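Local coordinates for heat shock protein 16 (Schizosaccharomyces pombe, PDB 3W1Z) that probably acts as a molecular chaperone of the small heat shock protein family, binding unfolded proteins during stress, and assembles into a 16-subunit oligomer, at residues B[107-115]-B[127-135]; B[34-42]-B[49-57]. All coordinates share one frame; numbering follows the deposited sequence.

Contact 1 (B[107-115]-B[127-135])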
loop_
_atom_site.group_PDB
_atom_site.type_symbol
_atom_site.label_atom_id
_atom_site.label_comp_id
_atom_site.label_asym_id
_atom_site.label_seq_id
_atom_site.Cartn_x
_atom_site.Cartn_y
_atom_site.Cartn_z
ATOM N N PRO B 107 7.301 -18.742 20.218
ATOM C CA PRO B 107 6.885 -17.701 21.157
ATOM C C PRO B 107 6.383 -18.279 22.472
ATOM O O PRO B 107 5.280 -17.947 22.908
ATOM C CB PRO B 107 5.726 -17.013 20.421
ATOM C CG PRO B 107 5.402 -17.903 19.214
ATOM C CD PRO B 107 6.181 -19.169 19.367
ATOM N N ALA B 108 7.187 -19.133 23.096
ATOM C CA ALA B 108 6.833 -19.711 24.384
ATOM C C ALA B 108 8.077 -20.195 25.115
ATOM O O ALA B 108 9.112 -20.445 24.499
ATOM C CB ALA B 108 5.848 -20.855 24.201
ATOM N N LYS B 109 7.966 -20.330 26.431
ATOM C CA LYS B 109 9.056 -20.866 27.231
ATOM C C LYS B 109 8.942 -22.380 27.302
ATOM O O LYS B 109 7.941 -22.916 27.774
ATOM C CB LYS B 109 9.046 -20.257 28.631
ATOM C CG LYS B 109 9.594 -18.842 28.684
ATOM C CD LYS B 109 9.125 -18.113 29.929
ATOM C CE LYS B 109 7.661 -17.732 29.824
ATOM N NZ LYS B 109 7.433 -16.741 28.737
ATOM N N ILE B 110 9.972 -23.064 26.819
ATOM C CA ILE B 110 9.957 -24.516 26.763
ATOM C C ILE B 110 11.156 -25.112 27.488
ATOM O O ILE B 110 12.146 -24.426 27.735
ATOM C CB ILE B 110 9.934 -25.019 25.302
ATOM C CG1 ILE B 110 11.136 -24.478 24.524
ATOM C CG2 ILE B 110 8.640 -24.613 24.616
ATOM C CD1 ILE B 110 12.272 -25.466 24.380
ATOM N N ASP B 111 11.064 -26.395 27.821
ATOM C CA ASP B 111 12.200 -27.099 28.389
ATOM C C ASP B 111 12.954 -27.732 27.229
ATOM O O ASP B 111 12.464 -28.662 26.589
ATOM C CB ASP B 111 11.735 -28.173 29.374
ATOM C CG ASP B 111 12.857 -28.678 30.263
ATOM O OD1 ASP B 111 14.032 -28.616 29.846
ATOM O OD2 ASP B 111 12.561 -29.140 31.383
ATOM N N ALA B 112 14.151 -27.217 26.966
ATOM C CA ALA B 112 14.921 -27.608 25.792
ATOM C C ALA B 112 15.322 -29.077 25.822
ATOM O O ALA B 112 15.284 -29.761 24.801
ATOM C CB ALA B 112 16.153 -26.724 25.650
ATOM N N ASP B 113 15.700 -29.559 27.000
ATOM C CA ASP B 113 16.188 -30.925 27.137
ATOM C C ASP B 113 15.065 -31.960 27.065
ATOM O O ASP B 113 15.326 -33.159 26.959
ATOM C CB ASP B 113 16.991 -31.077 28.429
ATOM C CG ASP B 113 18.213 -30.177 28.461
ATOM O OD1 ASP B 113 19.315 -30.655 28.117
ATOM O OD2 ASP B 113 18.070 -28.989 28.820
ATOM N N ARG B 114 13.820 -31.499 27.133
ATOM C CA ARG B 114 12.671 -32.385 26.963
ATOM C C ARG B 114 12.100 -32.381 25.542
ATOM O O ARG B 114 11.087 -33.026 25.275
ATOM C CB ARG B 114 11.575 -32.089 27.991
ATOM C CG ARG B 114 11.738 -32.841 29.307
ATOM C CD ARG B 114 12.725 -32.146 30.228
ATOM N NE ARG B 114 13.737 -33.056 30.754
ATOM C CZ ARG B 114 14.657 -32.709 31.648
ATOM N NH1 ARG B 114 14.687 -31.471 32.123
ATOM N NH2 ARG B 114 15.544 -33.599 32.071
ATOM N N ILE B 115 12.740 -31.644 24.640
ATOM C CA ILE B 115 12.329 -31.635 23.239
ATOM C C ILE B 115 12.591 -32.990 22.592
ATOM O O ILE B 115 13.704 -33.519 22.660
ATOM C CB ILE B 115 13.071 -30.553 22.427
ATOM C CG1 ILE B 115 12.744 -29.157 22.953
ATOM C CG2 ILE B 115 12.709 -30.643 20.955
ATOM C CD1 ILE B 115 13.493 -28.061 22.229
ATOM N N THR B 127 8.014 -31.972 19.313
ATOM C CA THR B 127 7.202 -31.646 20.478
ATOM C C THR B 127 8.005 -30.883 21.525
ATOM O O THR B 127 8.959 -31.411 22.098
ATOM C CB THR B 127 6.602 -32.911 21.118
ATOM O OG1 THR B 127 7.505 -34.009 20.937
ATOM C CG2 THR B 127 5.272 -33.253 20.467
ATOM N N LEU B 128 7.611 -29.638 21.770
ATOM C CA LEU B 128 8.289 -28.804 22.754
ATOM C C LEU B 128 7.371 -28.536 23.943
ATOM O O LEU B 128 6.377 -27.822 23.818
ATOM C CB LEU B 128 8.745 -27.481 22.128
ATOM C CG LEU B 128 9.582 -27.535 20.844
ATOM C CD1 LEU B 128 8.697 -27.543 19.602
ATOM C CD2 LEU B 128 10.565 -26.376 20.792
ATOM N N PRO B 129 7.692 -29.128 25.102
ATOM C CA PRO B 129 6.870 -28.940 26.301
ATOM C C PRO B 129 7.029 -27.532 26.861
ATOM O O PRO B 129 8.158 -27.071 27.003
ATOM C CB PRO B 129 7.440 -29.968 27.290
ATOM C CG PRO B 129 8.584 -30.662 26.574
ATOM C CD PRO B 129 8.953 -29.818 25.406
ATOM N N LYS B 130 5.926 -26.873 27.195
ATOM C CA LYS B 130 6.003 -25.534 27.768
ATOM C C LYS B 130 6.009 -25.581 29.287
ATOM O O LYS B 130 5.259 -26.339 29.901
ATOM C CB LYS B 130 4.843 -24.656 27.296
ATOM C CG LYS B 130 4.826 -24.363 25.808
ATOM C CD LYS B 130 3.627 -23.501 25.450
ATOM C CE LYS B 130 2.344 -24.111 25.987
ATOM N NZ LYS B 130 1.139 -23.334 25.589
ATOM N N VAL B 131 6.869 -24.765 29.887
ATOM C CA VAL B 131 6.867 -24.582 31.330
ATOM C C VAL B 131 6.451 -23.147 31.646
ATOM O O VAL B 131 6.866 -22.209 30.966
ATOM C CB VAL B 131 8.244 -24.915 31.951
ATOM C CG1 VAL B 131 8.583 -26.379 31.721
ATOM C CG2 VAL B 131 9.331 -24.023 31.371
ATOM N N GLU B 132 5.604 -22.982 32.657
ATOM C CA GLU B 132 5.131 -21.655 33.038
ATOM C C GLU B 132 6.275 -20.761 33.496
ATOM O O GLU B 132 6.501 -19.688 32.932
ATOM C CB GLU B 132 4.061 -21.748 34.128
ATOM C CG GLU B 132 3.884 -20.477 34.945
ATOM C CD GLU B 132 4.591 -20.548 36.285
ATOM O OE1 GLU B 132 4.584 -21.636 36.901
ATOM O OE2 GLU B 132 5.164 -19.524 36.714
ATOM N N LYS B 133 6.998 -21.214 34.515
ATOM C CA LYS B 133 8.107 -20.444 35.051
ATOM C C LYS B 133 9.373 -20.777 34.294
ATOM O O LYS B 133 9.769 -21.946 34.220
ATOM C CB LYS B 133 8.309 -20.733 36.536
ATOM C CG LYS B 133 9.450 -19.939 37.153
ATOM C CD LYS B 133 9.252 -18.451 36.907
ATOM C CE LYS B 133 10.570 -17.743 36.654
ATOM N NZ LYS B 133 10.334 -16.354 36.188
ATOM N N SER B 134 9.995 -19.753 33.719
ATOM C CA SER B 134 11.242 -19.947 33.000
ATOM C C SER B 134 12.357 -20.380 33.943
ATOM O O SER B 134 12.567 -19.783 34.995
ATOM C CB SER B 134 11.654 -18.665 32.302
ATOM O OG SER B 134 12.904 -18.838 31.674
ATOM N N GLN B 135 13.064 -21.431 33.558
ATOM C CA GLN B 135 14.153 -21.950 34.362
ATOM C C GLN B 135 15.473 -21.335 33.910
ATOM O O GLN B 135 16.520 -21.565 34.520
ATOM C CB GLN B 135 14.172 -23.477 34.257
ATOM C CG GLN B 135 12.817 -24.085 34.609
ATOM C CD GLN B 135 12.555 -25.418 33.937
ATOM O OE1 GLN B 135 13.451 -26.022 33.350
ATOM N NE2 GLN B 135 11.313 -25.881 34.018
#

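Contact 2 (B[34-42]-B[49-57])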
loop_
_atom_site.group_PDB
_atom_site.type_symbol
_atom_site.label_atom_id
_atom_site.label_comp_id
_atom_site.label_asym_id
_atom_site.label_seq_id
_atom_site.Cartn_x
_atom_site.Cartn_y
_atom_site.Cartn_z
ATOM N N GLU B 34 17.177 -22.332 -1.101
ATOM C CA GLU B 34 16.764 -23.653 -0.635
ATOM C C GLU B 34 15.253 -23.862 -0.670
ATOM O O GLU B 34 14.497 -22.981 -1.081
ATOM C CB GLU B 34 17.287 -23.920 0.776
ATOM C CG GLU B 34 18.766 -24.240 0.846
ATOM C CD GLU B 34 19.198 -24.632 2.241
ATOM O OE1 GLU B 34 18.359 -24.546 3.162
ATOM O OE2 GLU B 34 20.367 -25.029 2.421
ATOM N N LEU B 35 14.831 -25.041 -0.227
ATOM C CA LEU B 35 13.425 -25.421 -0.210
ATOM C C LEU B 35 12.859 -25.229 1.193
ATOM O O LEU B 35 13.534 -25.513 2.182
ATOM C CB LEU B 35 13.264 -26.886 -0.633
ATOM C CG LEU B 35 13.387 -27.307 -2.105
ATOM C CD1 LEU B 35 14.728 -26.928 -2.721
ATOM C CD2 LEU B 35 13.161 -28.807 -2.231
ATOM N N SER B 36 11.625 -24.743 1.281
ATOM C CA SER B 36 10.986 -24.547 2.577
ATOM C C SER B 36 9.789 -25.478 2.755
ATOM O O SER B 36 8.744 -25.277 2.139
ATOM C CB SER B 36 10.553 -23.089 2.747
ATOM O OG SER B 36 9.980 -22.873 4.025
ATOM N N PRO B 37 9.943 -26.501 3.609
ATOM C CA PRO B 37 8.892 -27.488 3.882
ATOM C C PRO B 37 7.645 -26.882 4.525
ATOM O O PRO B 37 7.748 -25.943 5.314
ATOM C CB PRO B 37 9.573 -28.467 4.849
ATOM C CG PRO B 37 10.740 -27.719 5.411
ATOM C CD PRO B 37 11.196 -26.820 4.313
ATOM N N SER B 38 6.478 -27.421 4.179
ATOM C CA SER B 38 5.211 -26.950 4.731
ATOM C C SER B 38 5.031 -27.422 6.168
ATOM O O SER B 38 5.286 -28.584 6.485
ATOM C CB SER B 38 4.039 -27.432 3.875
ATOM O OG SER B 38 4.055 -26.818 2.599
ATOM N N ILE B 39 4.588 -26.519 7.037
ATOM C CA ILE B 39 4.437 -26.850 8.450
ATOM C C ILE B 39 3.090 -26.450 9.050
ATOM O O ILE B 39 2.448 -25.496 8.607
ATOM C CB ILE B 39 5.558 -26.223 9.316
ATOM C CG1 ILE B 39 5.421 -24.700 9.356
ATOM C CG2 ILE B 39 6.934 -26.637 8.810
ATOM C CD1 ILE B 39 6.383 -24.031 10.309
ATOM N N ASP B 40 2.676 -27.202 10.063
ATOM C CA ASP B 40 1.533 -26.845 10.892
ATOM C C ASP B 40 2.017 -26.676 12.324
ATOM O O ASP B 40 2.706 -27.543 12.856
ATOM C CB ASP B 40 0.464 -27.937 10.840
ATOM C CG ASP B 40 -0.456 -27.802 9.644
ATOM O OD1 ASP B 40 -0.156 -26.983 8.751
ATOM O OD2 ASP B 40 -1.475 -28.524 9.594
ATOM N N VAL B 41 1.672 -25.555 12.947
ATOM C CA VAL B 41 2.045 -25.329 14.336
ATOM C C VAL B 41 0.811 -25.328 15.227
ATOM O O VAL B 41 -0.139 -24.582 14.986
ATOM C CB VAL B 41 2.810 -24.006 14.520
ATOM C CG1 VAL B 41 3.275 -23.864 15.961
ATOM C CG2 VAL B 41 3.993 -23.941 13.570
ATOM N N HIS B 42 0.825 -26.174 16.252
ATOM C CA HIS B 42 -0.281 -26.243 17.198
ATOM C C HIS B 42 0.209 -25.965 18.609
ATOM O O HIS B 42 1.295 -26.394 18.992
ATOM C CB HIS B 42 -0.954 -27.614 17.145
ATOM C CG HIS B 42 -1.634 -27.902 15.838
ATOM N ND1 HIS B 42 -0.937 -28.184 14.691
ATOM C CD2 HIS B 42 -2.948 -27.942 15.516
ATOM C CE1 HIS B 42 -1.799 -28.391 13.700
ATOM N NE2 HIS B 42 -3.016 -28.251 14.176
ATOM N N SER B 49 3.348 -28.408 19.309
ATOM C CA SER B 49 3.740 -29.398 18.313
ATOM C C SER B 49 3.923 -28.777 16.933
ATOM O O SER B 49 3.122 -27.945 16.500
ATOM C CB SER B 49 2.704 -30.521 18.248
ATOM O OG SER B 49 1.419 -30.011 17.936
ATOM N N VAL B 50 4.986 -29.189 16.250
ATOM C CA VAL B 50 5.255 -28.735 14.893
ATOM C C VAL B 50 5.278 -29.920 13.933
ATOM O O VAL B 50 6.062 -30.855 14.104
ATOM C CB VAL B 50 6.598 -27.987 14.798
ATOM C CG1 VAL B 50 6.863 -27.555 13.364
ATOM C CG2 VAL B 50 6.603 -26.787 15.731
ATOM N N ASP B 51 4.410 -29.877 12.929
ATOM C CA ASP B 51 4.328 -30.936 11.932
ATOM C C ASP B 51 4.907 -30.471 10.601
ATOM O O ASP B 51 4.373 -29.565 9.966
ATOM C CB ASP B 51 2.879 -31.388 11.753
ATOM C CG ASP B 51 2.322 -32.053 12.995
ATOM O OD1 ASP B 51 2.961 -33.000 13.502
ATOM O OD2 ASP B 51 1.250 -31.623 13.471
ATOM N N VAL B 52 6.000 -31.106 10.191
ATOM C CA VAL B 52 6.733 -30.721 8.993
ATOM C C VAL B 52 6.633 -31.817 7.936
ATOM O O VAL B 52 6.870 -32.987 8.225
ATOM C CB VAL B 52 8.219 -30.486 9.321
ATOM C CG1 VAL B 52 8.937 -29.855 8.139
ATOM C CG2 VAL B 52 8.355 -29.615 10.560
ATOM N N GLU B 53 6.299 -31.436 6.707
ATOM C CA GLU B 53 6.131 -32.415 5.639
ATOM C C GLU B 53 7.439 -32.670 4.899
ATOM O O GLU B 53 7.987 -31.776 4.253
ATOM C CB GLU B 53 5.048 -31.965 4.658
ATOM C CG GLU B 53 3.649 -31.951 5.248
ATOM C CD GLU B 53 2.593 -31.546 4.238
ATOM O OE1 GLU B 53 2.960 -30.999 3.177
ATOM O OE2 GLU B 53 1.395 -31.779 4.504
ATOM N N LEU B 54 7.935 -33.900 5.000
ATOM C CA LEU B 54 9.186 -34.282 4.354
ATOM C C LEU B 54 9.062 -35.607 3.600
ATOM O O LEU B 54 9.702 -36.592 3.969
ATOM C CB LEU B 54 10.303 -34.387 5.396
ATOM C CG LEU B 54 10.652 -33.122 6.182
ATOM C CD1 LEU B 54 11.679 -33.425 7.265
ATOM C CD2 LEU B 54 11.162 -32.039 5.246
ATOM N N PRO B 55 8.237 -35.638 2.538
ATOM C CA PRO B 55 8.095 -36.876 1.763
ATOM C C PRO B 55 9.351 -37.192 0.954
ATOM O O PRO B 55 9.939 -36.295 0.354
ATOM C CB PRO B 55 6.922 -36.567 0.829
ATOM C CG PRO B 55 6.967 -35.094 0.654
ATOM C CD PRO B 55 7.440 -34.537 1.968
ATOM N N GLY B 56 9.754 -38.458 0.947
ATOM C CA GLY B 56 10.911 -38.882 0.181
ATOM C C GLY B 56 12.231 -38.561 0.856
ATOM O O GLY B 56 13.293 -38.653 0.240
ATOM N N VAL B 57 12.165 -38.182 2.128
ATOM C CA VAL B 57 13.364 -37.872 2.897
ATOM C C VAL B 57 13.664 -38.981 3.899
ATOM O O VAL B 57 12.807 -39.353 4.701
ATOM C CB VAL B 57 13.224 -36.537 3.655
ATOM C CG1 VAL B 57 14.487 -36.243 4.451
ATOM C CG2 VAL B 57 12.926 -35.406 2.685
HETATM O O HOH W 1 6.744 -29.470 2.486
HETATM O O HOH W 2 -0.805 -31.435 11.338
#

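Contact 1 (B[107-115]-B[127-135])
Lys109 and Val131 illustrate how a connecting loop is fastened to a strand end by very few backbone bonds. Val131 N gives its hydrogen to Lys109 O at 3.0 Å, tilted 29° from the carbonyl plane. Asp111 N reaches Pro129 O at 3.1 Å, almost in line with that carbonyl. Together they frame a single bridge, Ile110 to Lys130, and the CA hydrogens of these two residues lean on the same two oxygens.

Apolar contacts follow. With CG1 of Ile110 held between its backbone N and carbonyl carbon (chi1 57°), CG2 settles 3.8 Å from Leu128 CB. Ile115 runs alongside Leu128, CD1 lying 3.7 Å from Leu128 CD2. Separately from this cluster, Arg114 CB rests on Pro129 CG at 3.6 Å. Aliphatic stems of lysines do similar work: Lys109 lays CD against Ser134 CB at 3.5 Å, and Lys130 CD touches Ala108 CB at 3.7 Å before NZ departs to Glu43 and Gly44.

Within the loop, Arg114 NH1 makes a salt bridge to Asp111 OD2 at 3.2 Å, coming from the syn side but 30° out of the carboxylate plane, while the oxygen lies in the guanidinium plane.

The loop thus crosses from strand 98-105 of one sheet to strand 116-120 of the other beside the end of strand 123-129. Tyr66 of strand 62-67 covers Ile110, Ile115 and Leu128, and Ile140 of a second subunit packs on Ile115, consistent with docking of a C-terminal Ile-X-Ile motif.

Contact 2 (B[34-42]-B[49-57])
Asp51 OD2, on the strand face it shares with Asp40, is gripped by two groups: a water that donates to it at 3.0 Å and Arg81 of a neighbouring subunit, which forms a salt bridge. The same water reaches Asp40 OD2 by a weak bond. Asp51 OD1 is taken by Thr125 of the next strand, while Asp40 OD1 accepts from the backbone N of Arg95 of that neighbouring subunit. Glu53, extended beyond CG, sends OE2 to the side chain of the same Arg95.

Beneath these carboxylates lies a regular antiparallel ladder, the hairpin of strands 39-43 and 47-53. Asp40 and Asp51 exchange two hydrogen bonds, Asp51 N meeting Asp40 O at 2.9 Å almost straight (175°). His42 and Ser49 form the next hydrogen-bonded pair. Beyond the aspartates, Glu53 N reaches Ser38 O at 3.0 Å, and another water accepts from Ser38 N at 2.7 Å and donates to Glu53 O.

The other face carries Ile39, Val41, Val50 and Val52. Ile39 and Val52 lie side by side in a non-hydrogen-bonded pair, CG2 to CG2 at 3.7 Å. Past the strand ends, Pro37 and Leu54 extend the apolar contact: Val52 CG1, anti to its own N (chi1 -170°), is brought against Pro37 CB at 3.6 Å, which also meets Leu54 CD2 at 3.9 Å. Ile73 of the opposing sheet packs on Val52.

Asp40 to His42 also pair with a strand of the neighbouring subunit, as in strand-exchanged small heat shock protein dimers. The chemistry implies a two-sided hairpin: one face belongs to the sandwich interior, while the acidic one, its charge probably offset by arginines, serves assembly.

How the contacts relate
Contact 2 is the more buried and central of the two, about 7 Å from the chain centre to its own centre, whereas contact 1 lies about 16 Å out and is only partly buried. Both reach the same sheet, in which strands 47-53 and 123-129 are neighbours; their centres are about 21 Å apart. Contact 2 joins adjacent strands by a repeated ladder with a full aliphatic face, while contact 1 ties a loop to a strand end through one bridge, supplemented by isoleucine-leucine packing and lysine stems. Each meets a different subunit: carboxylates and a strand edge paired with a neighbour's strand serve contact 2, isoleucine packing serves contact 1. One alpha-crystallin domain thereby offers chemically distinct sites for oligomer assembly.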